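Long-range contact in endoglucanase, family GH5 (Zobellia galactanivorans, PDB 6GL2), which probably hydrolyses beta-1,4 linkages in hemicelluloses such as mixed-linked glucan: residues L62-H71 with W84-A95. Sequence-based numbering, arbitrary orientation. Where two conformers were deposited one is given.
Sequences LRLPVTWKFH and WLDKVEAIANFA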
ATOM      1  N   LEU A  62      -5.827  -4.652   6.933  1.00  7.66           N
ATOM      2  CA  LEU A  62      -5.773  -3.234   7.048  1.00  7.42           C
ATOM      3  C   LEU A  62      -4.465  -2.724   6.496  1.00  6.38           C
ATOM      4  O   LEU A  62      -3.391  -3.103   6.946  1.00  8.13           O
ATOM      5  CB  LEU A  62      -5.881  -2.771   8.494  1.00  8.15           C
ATOM      6  CG  LEU A  62      -5.877  -1.244   8.715  1.00  7.43           C
ATOM      7  CD1 LEU A  62      -7.130  -0.616   8.203  1.00 10.36           C
ATOM      8  CD2 LEU A  62      -5.579  -0.887  10.171  1.00  9.79           C
ATOM      9  N   ARG A  63      -4.524  -1.812   5.508  1.00  7.54           N
ATOM     10  CA  ARG A  63      -3.321  -1.095   5.118  1.00  6.77           C
ATOM     11  C   ARG A  63      -3.361   0.284   5.884  1.00  7.34           C
ATOM     12  O   ARG A  63      -4.391   0.957   5.889  1.00  7.78           O
ATOM     13  CB  ARG A  63      -3.198  -0.872   3.600  1.00  7.36           C
ATOM     14  CG  ARG A  63      -1.934  -0.119   3.173  1.00  7.62           C
ATOM     15  CD  ARG A  63      -1.625  -0.384   1.732  1.00  7.89           C
ATOM     16  NE  ARG A  63      -0.475   0.347   1.177  1.00  7.92           N
ATOM     17  CZ  ARG A  63      -0.565   1.529   0.545  1.00  7.10           C
ATOM     18  NH1 ARG A  63      -1.660   2.178   0.464  1.00  8.44           N
ATOM     19  NH2 ARG A  63       0.506   1.977  -0.082  1.00  7.74           N
ATOM     20  N   LEU A  64      -2.277   0.514   6.597  1.00  7.28           N
ATOM     21  CA  LEU A  64      -2.095   1.631   7.520  1.00  7.13           C
ATOM     22  C   LEU A  64      -0.982   2.496   6.957  1.00  7.01           C
ATOM     23  O   LEU A  64       0.199   2.418   7.343  1.00  7.30           O
ATOM     24  CB  LEU A  64      -1.716   1.042   8.919  1.00  7.56           C
ATOM     25  CG  LEU A  64      -1.430   2.046  10.013  1.00  9.04           C
ATOM     26  CD1 LEU A  64      -2.545   3.089  10.078  1.00 11.06           C
ATOM     27  CD2 LEU A  64      -1.246   1.254  11.341  1.00  9.14           C
ATOM     28  N   PRO A  65      -1.371   3.368   5.995  1.00  6.97           N
ATOM     29  CA  PRO A  65      -0.311   4.217   5.415  1.00  7.70           C
ATOM     30  C   PRO A  65       0.087   5.332   6.408  1.00  6.85           C
ATOM     31  O   PRO A  65      -0.721   5.858   7.136  1.00  8.15           O
ATOM     32  CB  PRO A  65      -1.069   4.788   4.210  1.00  7.70           C
ATOM     33  CG  PRO A  65      -2.503   4.787   4.573  1.00  7.54           C
ATOM     34  CD  PRO A  65      -2.650   3.580   5.398  1.00  6.68           C
ATOM     35  N   VAL A  66       1.400   5.538   6.461  1.00  6.57           N
ATOM     36  CA  VAL A  66       1.877   6.517   7.451  1.00  6.68           C
ATOM     37  C   VAL A  66       2.865   7.407   6.731  1.00  6.88           C
ATOM     38  O   VAL A  66       3.814   6.981   6.062  1.00  8.04           O
ATOM     39  CB  VAL A  66       2.655   5.809   8.603  1.00  6.92           C
ATOM     40  CG1 VAL A  66       3.183   6.824   9.611  1.00  7.80           C
ATOM     41  CG2 VAL A  66       1.755   4.791   9.330  1.00  8.11           C
ATOM     42  N   THR A  67       2.694   8.699   6.932  1.00  7.58           N
ATOM     43  CA  THR A  67       3.640   9.755   6.488  1.00  8.16           C
ATOM     44  C   THR A  67       4.467  10.122   7.712  1.00  7.47           C
ATOM     45  O   THR A  67       3.915  10.400   8.781  1.00  8.61           O
ATOM     46  CB  THR A  67       2.915  10.950   5.864  1.00  9.92           C
ATOM     47  OG1 THR A  67       2.304  10.521   4.643  1.00  9.88           O
ATOM     48  CG2 THR A  67       3.902  12.138   5.614  1.00 11.65           C
ATOM     49  N   TRP A  68       5.767  10.070   7.574  1.00  7.75           N
ATOM     50  CA  TRP A  68       6.698  10.206   8.709  1.00  9.03           C
ATOM     51  C   TRP A  68       7.337  11.575   8.751  1.00  9.64           C
ATOM     52  O   TRP A  68       7.862  11.935   9.789  1.00  9.75           O
ATOM     53  CB  TRP A  68       7.799   9.101   8.627  1.00  8.85           C
ATOM     54  CG  TRP A  68       7.212   7.739   8.685  1.00  7.97           C
ATOM     55  CD1 TRP A  68       6.765   6.986   7.627  1.00  8.21           C
ATOM     56  CD2 TRP A  68       6.946   6.910   9.848  1.00  7.98           C
ATOM     57  NE1 TRP A  68       6.263   5.809   8.063  1.00  8.03           N
ATOM     58  CE2 TRP A  68       6.358   5.694   9.391  1.00  8.08           C
ATOM     59  CE3 TRP A  68       7.145   7.107  11.210  1.00  7.77           C
ATOM     60  CZ2 TRP A  68       5.935   4.684  10.250  1.00  8.10           C
ATOM     61  CZ3 TRP A  68       6.698   6.108  12.082  1.00  8.76           C
ATOM     62  CH2 TRP A  68       6.185   4.899  11.588  1.00  7.50           C
ATOM     63  N   LYS A  69       7.340  12.319   7.666  0.70  9.74           N
ATOM     64  CA  LYS A  69       8.115  13.589   7.536  0.70 11.56           C
ATOM     65  C   LYS A  69       7.952  14.540   8.716  0.70 10.79           C
ATOM     66  O   LYS A  69       8.947  15.055   9.244  0.70 13.02           O
ATOM     67  CB  LYS A  69       7.762  14.265   6.193  0.70 13.88           C
ATOM     68  CG  LYS A  69       8.585  15.548   6.000  0.70 18.13           C
ATOM     69  CD  LYS A  69       8.341  16.209   4.680  0.70 21.67           C
ATOM     70  CE  LYS A  69       8.960  17.623   4.613  0.70 26.41           C
ATOM     71  NZ  LYS A  69       9.576  18.087   5.918  0.70 28.98           N
ATOM     72  N   PHE A  70       6.762  14.736   9.164  1.00  9.69           N
ATOM     73  CA  PHE A  70       6.578  15.740  10.184  1.00 10.99           C
ATOM     74  C   PHE A  70       6.993  15.262  11.553  1.00 11.18           C
ATOM     75  O   PHE A  70       6.813  15.975  12.547  1.00 13.50           O
ATOM     76  CB  PHE A  70       5.146  16.250  10.150  1.00 11.34           C
ATOM     77  CG  PHE A  70       4.816  16.978   8.877  1.00 13.08           C
ATOM     78  CD1 PHE A  70       5.142  18.285   8.776  1.00 15.91           C
ATOM     79  CD2 PHE A  70       4.209  16.352   7.821  1.00 13.40           C
ATOM     80  CE1 PHE A  70       4.863  18.969   7.635  1.00 18.89           C
ATOM     81  CE2 PHE A  70       3.965  17.008   6.629  1.00 15.44           C
ATOM     82  CZ  PHE A  70       4.308  18.328   6.583  1.00 17.34           C
ATOM     83  N   HIS A  71       7.476  14.047  11.676  1.00 10.51           N
ATOM     84  CA  HIS A  71       7.874  13.422  12.935  1.00  9.76           C
ATOM     85  C   HIS A  71       9.269  12.919  12.915  1.00  9.09           C
ATOM     86  O   HIS A  71       9.577  12.065  13.773  1.00 11.14           O
ATOM     87  CB  HIS A  71       6.840  12.438  13.401  1.00 10.79           C
ATOM     88  CG  HIS A  71       5.443  12.955  13.442  1.00 12.70           C
ATOM     89  ND1 HIS A  71       4.949  13.607  14.490  1.00 15.48           N
ATOM     90  CD2 HIS A  71       4.504  13.055  12.418  1.00 13.90           C
ATOM     91  CE1 HIS A  71       3.690  13.993  14.165  1.00 15.05           C
ATOM     92  NE2 HIS A  71       3.458  13.645  12.894  1.00 16.35           N
ATOM     93  N   TRP A  84       4.690   9.528  18.005  1.00  9.20           N
ATOM     94  CA  TRP A  84       4.173   9.195  16.671  1.00  8.50           C
ATOM     95  C   TRP A  84       4.189   7.686  16.476  1.00  9.02           C
ATOM     96  O   TRP A  84       3.196   7.100  16.015  1.00  8.73           O
ATOM     97  CB  TRP A  84       4.962   9.966  15.636  1.00  8.65           C
ATOM     98  CG  TRP A  84       4.416   9.791  14.247  1.00  8.84           C
ATOM     99  CD1 TRP A  84       5.000   9.175  13.197  1.00  9.75           C
ATOM    100  CD2 TRP A  84       3.130  10.251  13.782  1.00  8.96           C
ATOM    101  NE1 TRP A  84       4.241   9.296  12.077  1.00 10.32           N
ATOM    102  CE2 TRP A  84       3.058   9.902  12.382  1.00 10.25           C
ATOM    103  CE3 TRP A  84       2.085  10.883  14.343  1.00 10.44           C
ATOM    104  CZ2 TRP A  84       1.987  10.303  11.593  1.00 11.21           C
ATOM    105  CZ3 TRP A  84       0.985  11.233  13.533  1.00 10.23           C
ATOM    106  CH2 TRP A  84       0.942  10.948  12.206  1.00 11.76           C
ATOM    107  N   LEU A  85       5.322   7.058  16.805  1.00  7.72           N
ATOM    108  CA  LEU A  85       5.345   5.609  16.800  1.00  7.64           C
ATOM    109  C   LEU A  85       4.239   5.031  17.661  1.00  8.64           C
ATOM    110  O   LEU A  85       3.692   3.996  17.288  1.00  9.07           O
ATOM    111  CB  LEU A  85       6.722   5.086  17.207  1.00  7.98           C
ATOM    112  CG  LEU A  85       7.831   5.267  16.199  1.00  8.57           C
ATOM    113  CD1 LEU A  85       9.217   5.189  16.805  1.00 10.93           C
ATOM    114  CD2 LEU A  85       7.775   4.230  15.134  1.00 10.26           C
ATOM    115  N   ASP A  86       4.001   5.652  18.813  1.00  7.75           N
ATOM    116  CA  ASP A  86       2.955   5.150  19.694  1.00  8.62           C
ATOM    117  C   ASP A  86       1.605   5.130  18.945  1.00  8.50           C
ATOM    118  O   ASP A  86       0.823   4.180  19.125  1.00  8.73           O
ATOM    119  CB  ASP A  86       2.835   5.985  20.962  1.00  9.18           C
ATOM    120  CG  ASP A  86       3.976   5.791  21.939  1.00 10.26           C
ATOM    121  OD1 ASP A  86       4.801   4.934  21.859  1.00 11.01           O
ATOM    122  OD2 ASP A  86       4.052   6.742  22.829  1.00 12.27           O
ATOM    123  N   LYS A  87       1.291   6.226  18.278  1.00  8.96           N
ATOM    124  CA  LYS A  87       0.043   6.299  17.513  1.00  8.77           C
ATOM    125  C   LYS A  87      -0.077   5.237  16.425  1.00  8.54           C
ATOM    126  O   LYS A  87      -1.149   4.667  16.244  1.00 10.25           O
ATOM    127  CB  LYS A  87      -0.182   7.677  16.948  1.00 10.59           C
ATOM    128  CG  LYS A  87      -0.385   8.754  18.008  1.00 12.83           C
ATOM    129  CD  LYS A  87      -0.438  10.129  17.374  1.00 16.68           C
ATOM    130  CE  LYS A  87      -1.425  10.996  18.120  1.00 24.59           C
ATOM    131  NZ  LYS A  87      -1.822  12.264  17.404  1.00 25.46           N
ATOM    132  N   VAL A  88       0.987   5.071  15.677  1.00  8.35           N
ATOM    133  CA  VAL A  88       0.998   4.056  14.667  1.00  8.34           C
ATOM    134  C   VAL A  88       0.725   2.696  15.305  1.00  9.40           C
ATOM    135  O   VAL A  88      -0.054   1.870  14.807  1.00  8.45           O
ATOM    136  CB  VAL A  88       2.297   4.073  13.847  1.00  8.59           C
ATOM    137  CG1 VAL A  88       2.335   2.866  12.889  1.00 10.04           C
ATOM    138  CG2 VAL A  88       2.515   5.414  13.176  1.00 10.03           C
ATOM    139  N   GLU A  89       1.482   2.423  16.391  1.00  8.70           N
ATOM    140  CA  GLU A  89       1.341   1.124  17.049  1.00  8.13           C
ATOM    141  C   GLU A  89      -0.082   0.889  17.573  1.00  7.79           C
ATOM    142  O   GLU A  89      -0.565  -0.226  17.506  1.00  9.26           O
ATOM    143  CB  GLU A  89       2.424   1.041  18.125  1.00  8.46           C
ATOM    144  CG  GLU A  89       2.433  -0.273  18.871  1.00  9.89           C
ATOM    145  CD  GLU A  89       3.698  -0.519  19.724  1.00 11.24           C
ATOM    146  OE1 GLU A  89       4.248   0.477  20.175  1.00 11.59           O
ATOM    147  OE2 GLU A  89       3.923  -1.722  20.108  1.00 13.73           O
ATOM    148  N   ALA A  90      -0.655   1.917  18.143  1.00  8.37           N
ATOM    149  CA  ALA A  90      -1.981   1.747  18.640  1.00  8.12           C
ATOM    150  C   ALA A  90      -2.967   1.311  17.551  1.00  8.81           C
ATOM    151  O   ALA A  90      -3.791   0.428  17.792  1.00  9.42           O
ATOM    152  CB  ALA A  90      -2.450   3.026  19.283  1.00  9.56           C
ATOM    153  N   ILE A  91      -2.920   1.973  16.389  1.00  8.43           N
ATOM    154  CA  ILE A  91      -3.831   1.610  15.315  1.00  8.87           C
ATOM    155  C   ILE A  91      -3.545   0.235  14.786  1.00  9.30           C
ATOM    156  O   ILE A  91      -4.403  -0.585  14.513  1.00  9.67           O
ATOM    157  CB  ILE A  91      -3.847   2.671  14.206  1.00  8.81           C
ATOM    158  CG1 ILE A  91      -4.226   4.020  14.715  1.00  9.21           C
ATOM    159  CG2 ILE A  91      -4.684   2.218  13.000  1.00 10.46           C
ATOM    160  CD1 ILE A  91      -3.940   5.170  13.787  1.00 10.95           C
ATOM    161  N   ALA A  92      -2.253  -0.066  14.656  1.00  7.81           N
ATOM    162  CA  ALA A  92      -1.897  -1.418  14.256  1.00  8.42           C
ATOM    163  C   ALA A  92      -2.520  -2.489  15.149  1.00  9.38           C
ATOM    164  O   ALA A  92      -3.006  -3.529  14.716  1.00  9.54           O
ATOM    165  CB  ALA A  92      -0.384  -1.585  14.190  1.00  9.53           C
ATOM    166  N   ASN A  93      -2.429  -2.235  16.453  1.00  9.46           N
ATOM    167  CA  ASN A  93      -3.031  -3.168  17.434  1.00  9.52           C
ATOM    168  C   ASN A  93      -4.499  -3.222  17.347  1.00  9.42           C
ATOM    169  O   ASN A  93      -5.052  -4.315  17.508  1.00 11.54           O
ATOM    170  CB  ASN A  93      -2.591  -2.832  18.867  1.00 10.51           C
ATOM    171  CG  ASN A  93      -1.265  -3.433  19.122  1.00 13.93           C
ATOM    172  OD1 ASN A  93      -0.292  -2.809  19.066  1.00 17.04           O
ATOM    173  ND2 ASN A  93      -1.218  -4.772  19.143  1.00 16.88           N
ATOM    174  N   PHE A  94      -5.196  -2.158  16.973  1.00  9.81           N
ATOM    175  CA  PHE A  94      -6.650  -2.213  16.771  1.00  9.67           C
ATOM    176  C   PHE A  94      -6.951  -3.309  15.732  1.00 10.09           C
ATOM    177  O   PHE A  94      -7.935  -4.056  15.846  1.00 11.65           O
ATOM    178  CB  PHE A  94      -7.260  -0.954  16.252  1.00  9.90           C
ATOM    179  CG  PHE A  94      -7.148   0.264  17.133  1.00 11.24           C
ATOM    180  CD1 PHE A  94      -7.009   0.212  18.481  1.00 11.25           C
ATOM    181  CD2 PHE A  94      -7.216   1.517  16.540  1.00 11.08           C
ATOM    182  CE1 PHE A  94      -6.935   1.408  19.276  1.00 12.35           C
ATOM    183  CE2 PHE A  94      -7.115   2.654  17.308  1.00 12.58           C
ATOM    184  CZ  PHE A  94      -7.003   2.535  18.613  1.00 12.44           C
ATOM    185  N   ALA A  95      -6.233  -3.323  14.640  1.00  9.28           N
ATOM    186  CA  ALA A  95      -6.352  -4.302  13.554  1.00  9.07           C
ATOM    187  C   ALA A  95      -5.955  -5.702  13.970  1.00  9.11           C
ATOM    188  O   ALA A  95      -6.657  -6.703  13.734  1.00  9.69           O
ATOM    189  CB  ALA A  95      -5.634  -3.848  12.316  1.00 10.90           C
TER
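His71 lies flat over one face of the Trp84 indole in an offset stack, its ring centroid 3.8 Å from that of the Trp84 six-membered ring and the planes only 7° apart. His71 CB continues the cover as a CH-pi contact, 4.0 Å from the centroid of the Trp84 five-membered ring. In an offset edge-to-face pair, the five-membered-ring edge of Trp84 turns toward the face of Trp68, planes at 88°, with Trp84 CD1 3.6 Å from Trp68 CE3. Val66 CG1 lies over one face of Trp68, toward the rim, is 3.6 Å from Trp84 NE1, and meets Val88 branch tip to branch tip. With CG anti to the backbone N (chi1 -174°), the Trp84 indole is carried toward segment 62-71. Leu85 CD2 reaches the benzo end of Trp68, whose NE1 is engaged by Asn105; Glu81 holds His71 ND1. Leu64 forks against the helix: CD1 touches Ile91 CG2 (3.7 Å) and CD2 lies against Val88 O and Ala92 N. Leu62 CD2 ends on Ala95 CB at 3.7 Å. A serine in place of Trp84 would probably leave His71 without its stacking surface and open a gap beside Trp68 and Val66. Strand residues 62-64 and helix residues 84-95 run antiparallel, parts of one beta-alpha-beta unit of the TIM barrel. Apolar along the strand and aromatic beyond it, the contact joins helix to barrel wall by shape and ring stacking rather than charge pairing.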